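Local coordinates for protein peroxiredoxin (Clostridioides difficile, PDB 6TSB) that probably reduces peroxides through its peroxiredoxin part and hydrolyses chitin through the glycoside hydrolase family 18 domain, the part contained in this chain, at residues L160-I165 / D193-I198; R120-M125 / D132-D137. One frame throughout, in Å; residues are numbered along the deposited sequence.

Followed from the N terminus, the chain first makes interaction 2, where helix 112-128 meets strand 133-137 after a connection of only six residues between 120-125 and 132-137. It then runs on into helix 154-169, and interaction 1 joins that helix to 193-198 across an intervening 27 residues that include strand 174-179. The two loops follow in series, neither enclosing nor crossing the other. They are nevertheless in direct contact: Ile-165 CG2 lies 3.9 Å from Val-122 CG1, and Ile-165 CD1 lies 4.1 Å from Ile-136 CD1. Together they show how a TIM barrel ties its outer helices to the inner strands (interaction 2) and to one another (interaction 1).

Interaction 1: L160-I165 / D193-I198; sequences LLLTAI and DKIAPI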
loop_
_atom_site.group_PDB
_atom_site.type_symbol
_atom_site.label_atom_id
_atom_site.label_comp_id
_atom_site.label_asym_id
_atom_site.label_seq_id
_atom_site.Cartn_x
_atom_site.Cartn_y
_atom_site.Cartn_z
ATOM N N LEU A 160 -26.863 -32.438 22.462
ATOM C CA LEU A 160 -26.832 -33.574 23.424
ATOM C C LEU A 160 -25.407 -34.169 23.425
ATOM O O LEU A 160 -24.881 -34.505 24.492
ATOM C CB LEU A 160 -27.920 -34.590 23.044
ATOM C CG LEU A 160 -29.375 -34.099 23.142
ATOM C CD1 LEU A 160 -30.300 -35.030 22.367
ATOM C CD2 LEU A 160 -29.861 -33.959 24.586
ATOM N N LEU A 161 -24.752 -34.220 22.278
ATOM C CA LEU A 161 -23.346 -34.680 22.233
ATOM C C LEU A 161 -22.489 -33.761 23.120
ATOM O O LEU A 161 -21.749 -34.257 23.977
ATOM C CB LEU A 161 -22.884 -34.668 20.778
ATOM C CG LEU A 161 -21.449 -35.131 20.579
ATOM C CD1 LEU A 161 -21.292 -36.556 21.068
ATOM C CD2 LEU A 161 -21.046 -35.012 19.119
ATOM N N LEU A 162 -22.576 -32.450 22.905
ATOM C CA LEU A 162 -21.793 -31.452 23.670
ATOM C C LEU A 162 -22.129 -31.591 25.152
ATOM O O LEU A 162 -21.205 -31.536 25.961
ATOM C CB LEU A 162 -22.103 -30.052 23.130
ATOM C CG LEU A 162 -21.593 -29.816 21.714
ATOM C CD1 LEU A 162 -22.240 -28.600 21.084
ATOM C CD2 LEU A 162 -20.076 -29.687 21.725
ATOM N N THR A 163 -23.400 -31.804 25.483
ATOM C CA THR A 163 -23.860 -32.003 26.879
ATOM C C THR A 163 -23.141 -33.226 27.455
ATOM O O THR A 163 -22.656 -33.144 28.591
ATOM C CB THR A 163 -25.388 -32.172 26.977
ATOM O OG1 THR A 163 -25.970 -30.911 26.667
ATOM C CG2 THR A 163 -25.890 -32.602 28.344
ATOM N N ALA A 164 -23.111 -34.325 26.703
ATOM C CA ALA A 164 -22.460 -35.592 27.118
ATOM C C ALA A 164 -20.955 -35.368 27.321
ATOM O O ALA A 164 -20.450 -35.813 28.356
ATOM C CB ALA A 164 -22.751 -36.685 26.123
ATOM N N ILE A 165 -20.286 -34.627 26.432
ATOM C CA ILE A 165 -18.839 -34.284 26.596
ATOM C C ILE A 165 -18.646 -33.434 27.861
ATOM O O ILE A 165 -17.824 -33.790 28.741
ATOM C CB ILE A 165 -18.312 -33.611 25.326
ATOM C CG1 ILE A 165 -18.550 -34.499 24.100
ATOM C CG2 ILE A 165 -16.853 -33.260 25.528
ATOM C CD1 ILE A 165 -18.155 -33.900 22.774
ATOM N N ASP A 193 -28.295 -20.950 20.885
ATOM C CA ASP A 193 -28.708 -20.542 22.260
ATOM C C ASP A 193 -28.595 -21.732 23.220
ATOM O O ASP A 193 -28.405 -21.504 24.399
ATOM C CB ASP A 193 -30.109 -19.911 22.282
ATOM C CG ASP A 193 -31.261 -20.851 21.951
ATOM O OD1 ASP A 193 -31.170 -21.610 20.945
ATOM O OD2 ASP A 193 -32.246 -20.824 22.710
ATOM N N LYS A 194 -28.744 -22.963 22.739
ATOM C CA LYS A 194 -28.623 -24.185 23.589
ATOM C C LYS A 194 -27.140 -24.538 23.823
ATOM O O LYS A 194 -26.800 -24.826 24.990
ATOM C CB LYS A 194 -29.408 -25.350 22.973
ATOM C CG LYS A 194 -30.921 -25.196 22.999
ATOM C CD LYS A 194 -31.486 -25.298 24.405
ATOM C CE LYS A 194 -32.252 -24.071 24.859
ATOM N NZ LYS A 194 -33.697 -24.202 24.564
ATOM N N ILE A 195 -26.286 -24.516 22.787
ATOM C CA ILE A 195 -24.837 -24.889 22.942
ATOM C C ILE A 195 -24.064 -23.792 23.656
ATOM O O ILE A 195 -23.064 -24.125 24.262
ATOM C CB ILE A 195 -24.155 -25.194 21.614
ATOM C CG1 ILE A 195 -23.927 -23.933 20.785
ATOM C CG2 ILE A 195 -24.919 -26.253 20.853
ATOM C CD1 ILE A 195 -23.199 -24.216 19.486
ATOM N N ALA A 196 -24.520 -22.539 23.574
ATOM C CA ALA A 196 -23.858 -21.353 24.176
ATOM C C ALA A 196 -23.409 -21.628 25.604
ATOM O O ALA A 196 -22.224 -21.524 25.879
ATOM C CB ALA A 196 -24.759 -20.139 24.102
ATOM N N PRO A 197 -24.306 -21.991 26.558
ATOM C CA PRO A 197 -23.906 -22.178 27.951
ATOM C C PRO A 197 -23.080 -23.447 28.223
ATOM O O PRO A 197 -22.490 -23.531 29.319
ATOM C CB PRO A 197 -25.230 -22.250 28.730
ATOM C CG PRO A 197 -26.246 -22.728 27.707
ATOM C CD PRO A 197 -25.756 -22.177 26.376
ATOM N N ILE A 198 -23.002 -24.366 27.255
ATOM C CA ILE A 198 -22.236 -25.638 27.410
ATOM C C ILE A 198 -20.757 -25.376 27.111
ATOM O O ILE A 198 -19.908 -25.855 27.883
ATOM C CB ILE A 198 -22.786 -26.759 26.509
ATOM C CG1 ILE A 198 -24.246 -27.098 26.829
ATOM C CG2 ILE A 198 -21.914 -27.993 26.627
ATOM C CD1 ILE A 198 -24.981 -27.759 25.671
#
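Leu-162 and Ile-195 set their side chains obliquely against each other, and the contact is made by one methyl of each. Leu-162 CD1 lies 3.6 Å from Ile-195 CG2, so the leucine branch comes up against the short arm of the isoleucine. With Ile-195 CG1 held between its own backbone N and carbonyl carbon (chi1 72°), the longer arm is turned elsewhere and CG2 is left for the neighbouring helix. Ile-198 supplies the second half of the interface and uses both of its branches. Its CG2 packs on the helix backbone, 3.7 Å from Leu-162 O, while also lying 4.1 Å from Leu-162 CB. The other branch crosses Thr-163 at about a right angle, bringing Ile-198 CD1 to 3.5 Å from Thr-163 OG1. That hydroxyl is more than a packing surface: chi1 of -70° places OG1 beside the backbone N, where it hydrogen-bonds Thr-159 O one turn back along the helix. The isoleucine methyl therefore rests against an oxygen that already has a hydrogen-bond partner within its own helix, and the interface itself is a matter of apolar packing. In the surroundings, Ile-195 and Ile-198 also touch Thr-159, extending the contact along helix 154-169, and Arg-166 of that helix hydrogen-bonds Ile-198 O through NH2. On the barrel side, Leu-162 packs on Val-177 and Ile-198 on Leu-175, both of strand 174-179; Leu-161 and Ile-165 meet Phe-118 of helix 112-128.

Interaction 2: R120-M125 / D132-D137; sequences RQVNQM and DGIDID
At Val-122 a chi1 of 167° swings CG1 to the far side from the backbone N, and in Ile-134 it is CG1 that lies roughly opposite the backbone N (chi1 -153°), which leaves CG2 between N and the carbonyl carbon; these two torsions bring the methyls together, with Val-122 CG1 3.8 Å from Ile-134 CG2. The side chains lean obliquely across one another, and the same valine methyl also comes within 4.1 Å of Ile-134 CG1, so it settles against the fork of the isoleucine rather than against a single atom. Met-125, one turn further along the helix, reaches out in an extended form as far as its sulfur and sets SD 4.3 Å from Ile-134 CD1, a looser approach to the far end of the same residue. One strand residue thus receives two helix side chains in a wholly buried, apolar contact. Other layers enclose it: Val-122 meets Ile-169 of helix 154-169, while Ile-134 touches Val-95 and Ile-97 on strand 92-98 and Leu-175 on strand 174-179. The alternate strand residues face the other way, and Asp-135 hydrogen-bonds Ser-176 OG through OD1 and Tyr-41 OH through OD2. Helix 112-128 packing on strand 133-137 completes a beta-alpha-beta crossover from the parallel strand 92-98, the connection that recurs as beta-alpha units follow one another round a TIM barrel. The sequence from Asp-132 to Asp-137 also matches the start of the DxxDxDxE signature of family 18 chitinases, so this apolar contact lies behind the strand that probably carries the chitin-cleaving site.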
loop_
_atom_site.group_PDB
_atom_site.type_symbol
_atom_site.label_atom_id
_atom_site.label_comp_id
_atom_site.label_asym_id
_atom_site.label_seq_id
_atom_site.Cartn_x
_atom_site.Cartn_y
_atom_site.Cartn_z
ATOM N N ARG A 120 -16.839 -40.429 26.613
ATOM C CA ARG A 120 -15.879 -41.250 27.406
ATOM C C ARG A 120 -14.502 -41.200 26.721
ATOM O O ARG A 120 -13.507 -41.082 27.425
ATOM C CB ARG A 120 -16.358 -42.707 27.560
ATOM C CG ARG A 120 -15.638 -43.526 28.637
ATOM C CD ARG A 120 -15.932 -45.040 28.683
ATOM N NE ARG A 120 -16.120 -45.623 27.340
ATOM C CZ ARG A 120 -15.149 -45.949 26.469
ATOM N NH1 ARG A 120 -13.871 -45.814 26.783
ATOM N NH2 ARG A 120 -15.457 -46.421 25.275
ATOM N N GLN A 121 -14.452 -41.299 25.393
ATOM C CA GLN A 121 -13.178 -41.359 24.648
ATOM C C GLN A 121 -12.528 -39.973 24.630
ATOM O O GLN A 121 -11.292 -39.894 24.601
ATOM C CB GLN A 121 -13.454 -41.837 23.232
ATOM C CG GLN A 121 -14.000 -43.248 23.203
ATOM C CD GLN A 121 -13.616 -43.943 21.925
ATOM O OE1 GLN A 121 -12.473 -43.894 21.480
ATOM N NE2 GLN A 121 -14.584 -44.609 21.334
ATOM N N VAL A 122 -13.338 -38.915 24.598
ATOM C CA VAL A 122 -12.818 -37.521 24.671
ATOM C C VAL A 122 -12.102 -37.375 26.012
ATOM O O VAL A 122 -10.964 -36.884 26.041
ATOM C CB VAL A 122 -13.940 -36.487 24.475
ATOM C CG1 VAL A 122 -13.497 -35.084 24.851
ATOM C CG2 VAL A 122 -14.449 -36.532 23.036
ATOM N N ASN A 123 -12.742 -37.809 27.089
ATOM C CA ASN A 123 -12.205 -37.609 28.453
ATOM C C ASN A 123 -10.950 -38.469 28.592
ATOM O O ASN A 123 -10.026 -38.064 29.307
ATOM C CB ASN A 123 -13.245 -37.939 29.507
ATOM C CG ASN A 123 -12.770 -37.615 30.903
ATOM O OD1 ASN A 123 -12.681 -38.500 31.747
ATOM N ND2 ASN A 123 -12.417 -36.368 31.134
ATOM N N GLN A 124 -10.929 -39.612 27.910
ATOM C CA GLN A 124 -9.775 -40.525 27.929
ATOM C C GLN A 124 -8.601 -39.850 27.223
ATOM O O GLN A 124 -7.510 -39.868 27.761
ATOM C CB GLN A 124 -10.097 -41.855 27.267
ATOM C CG GLN A 124 -9.144 -42.942 27.723
ATOM C CD GLN A 124 -8.837 -43.912 26.610
ATOM O OE1 GLN A 124 -9.608 -44.835 26.342
ATOM N NE2 GLN A 124 -7.696 -43.700 25.962
ATOM N N MET A 125 -8.813 -39.291 26.047
ATOM C CA MET A 125 -7.731 -38.599 25.310
ATOM C C MET A 125 -7.243 -37.380 26.111
ATOM O O MET A 125 -6.020 -37.119 26.099
ATOM C CB MET A 125 -8.224 -38.183 23.932
ATOM C CG MET A 125 -7.223 -37.381 23.160
ATOM S SD MET A 125 -7.945 -36.915 21.601
ATOM C CE MET A 125 -7.992 -38.528 20.825
ATOM N N ASP A 132 -5.622 -29.606 27.925
ATOM C CA ASP A 132 -6.394 -28.536 28.609
ATOM C C ASP A 132 -7.858 -28.584 28.128
ATOM O O ASP A 132 -8.750 -28.060 28.823
ATOM C CB ASP A 132 -5.697 -27.209 28.346
ATOM C CG ASP A 132 -4.315 -27.137 28.975
ATOM O OD1 ASP A 132 -4.257 -27.114 30.230
ATOM O OD2 ASP A 132 -3.314 -27.097 28.204
ATOM N N GLY A 133 -8.088 -29.192 26.964
ATOM C CA GLY A 133 -9.430 -29.633 26.576
ATOM C C GLY A 133 -9.522 -29.934 25.103
ATOM O O GLY A 133 -8.530 -30.354 24.515
ATOM N N ILE A 134 -10.690 -29.694 24.525
ATOM C CA ILE A 134 -11.057 -30.287 23.213
ATOM C C ILE A 134 -11.833 -29.261 22.393
ATOM O O ILE A 134 -12.529 -28.388 22.978
ATOM C CB ILE A 134 -11.816 -31.628 23.438
ATOM C CG1 ILE A 134 -11.639 -32.565 22.244
ATOM C CG2 ILE A 134 -13.289 -31.450 23.801
ATOM C CD1 ILE A 134 -10.377 -33.392 22.335
ATOM N N ASP A 135 -11.711 -29.379 21.079
ATOM C CA ASP A 135 -12.419 -28.533 20.103
ATOM C C ASP A 135 -13.168 -29.487 19.187
ATOM O O ASP A 135 -12.537 -30.483 18.777
ATOM C CB ASP A 135 -11.420 -27.649 19.353
ATOM C CG ASP A 135 -12.093 -26.705 18.364
ATOM O OD1 ASP A 135 -13.027 -26.017 18.784
ATOM O OD2 ASP A 135 -11.671 -26.660 17.190
ATOM N N ILE A 136 -14.432 -29.215 18.859
ATOM C CA ILE A 136 -15.214 -30.144 17.989
ATOM C C ILE A 136 -15.401 -29.515 16.629
ATOM O O ILE A 136 -15.901 -28.406 16.583
ATOM C CB ILE A 136 -16.535 -30.504 18.669
ATOM C CG1 ILE A 136 -16.277 -31.084 20.062
ATOM C CG2 ILE A 136 -17.346 -31.438 17.785
ATOM C CD1 ILE A 136 -15.546 -32.398 20.046
ATOM N N ASP A 137 -14.934 -30.160 15.562
ATOM C CA ASP A 137 -14.965 -29.599 14.189
ATOM C C ASP A 137 -15.832 -30.481 13.301
ATOM O O ASP A 137 -15.345 -31.001 12.301
ATOM C CB ASP A 137 -13.598 -29.414 13.537
ATOM C CG ASP A 137 -12.719 -28.377 14.210
ATOM O OD1 ASP A 137 -12.822 -28.254 15.444
ATOM O OD2 ASP A 137 -11.916 -27.712 13.482
#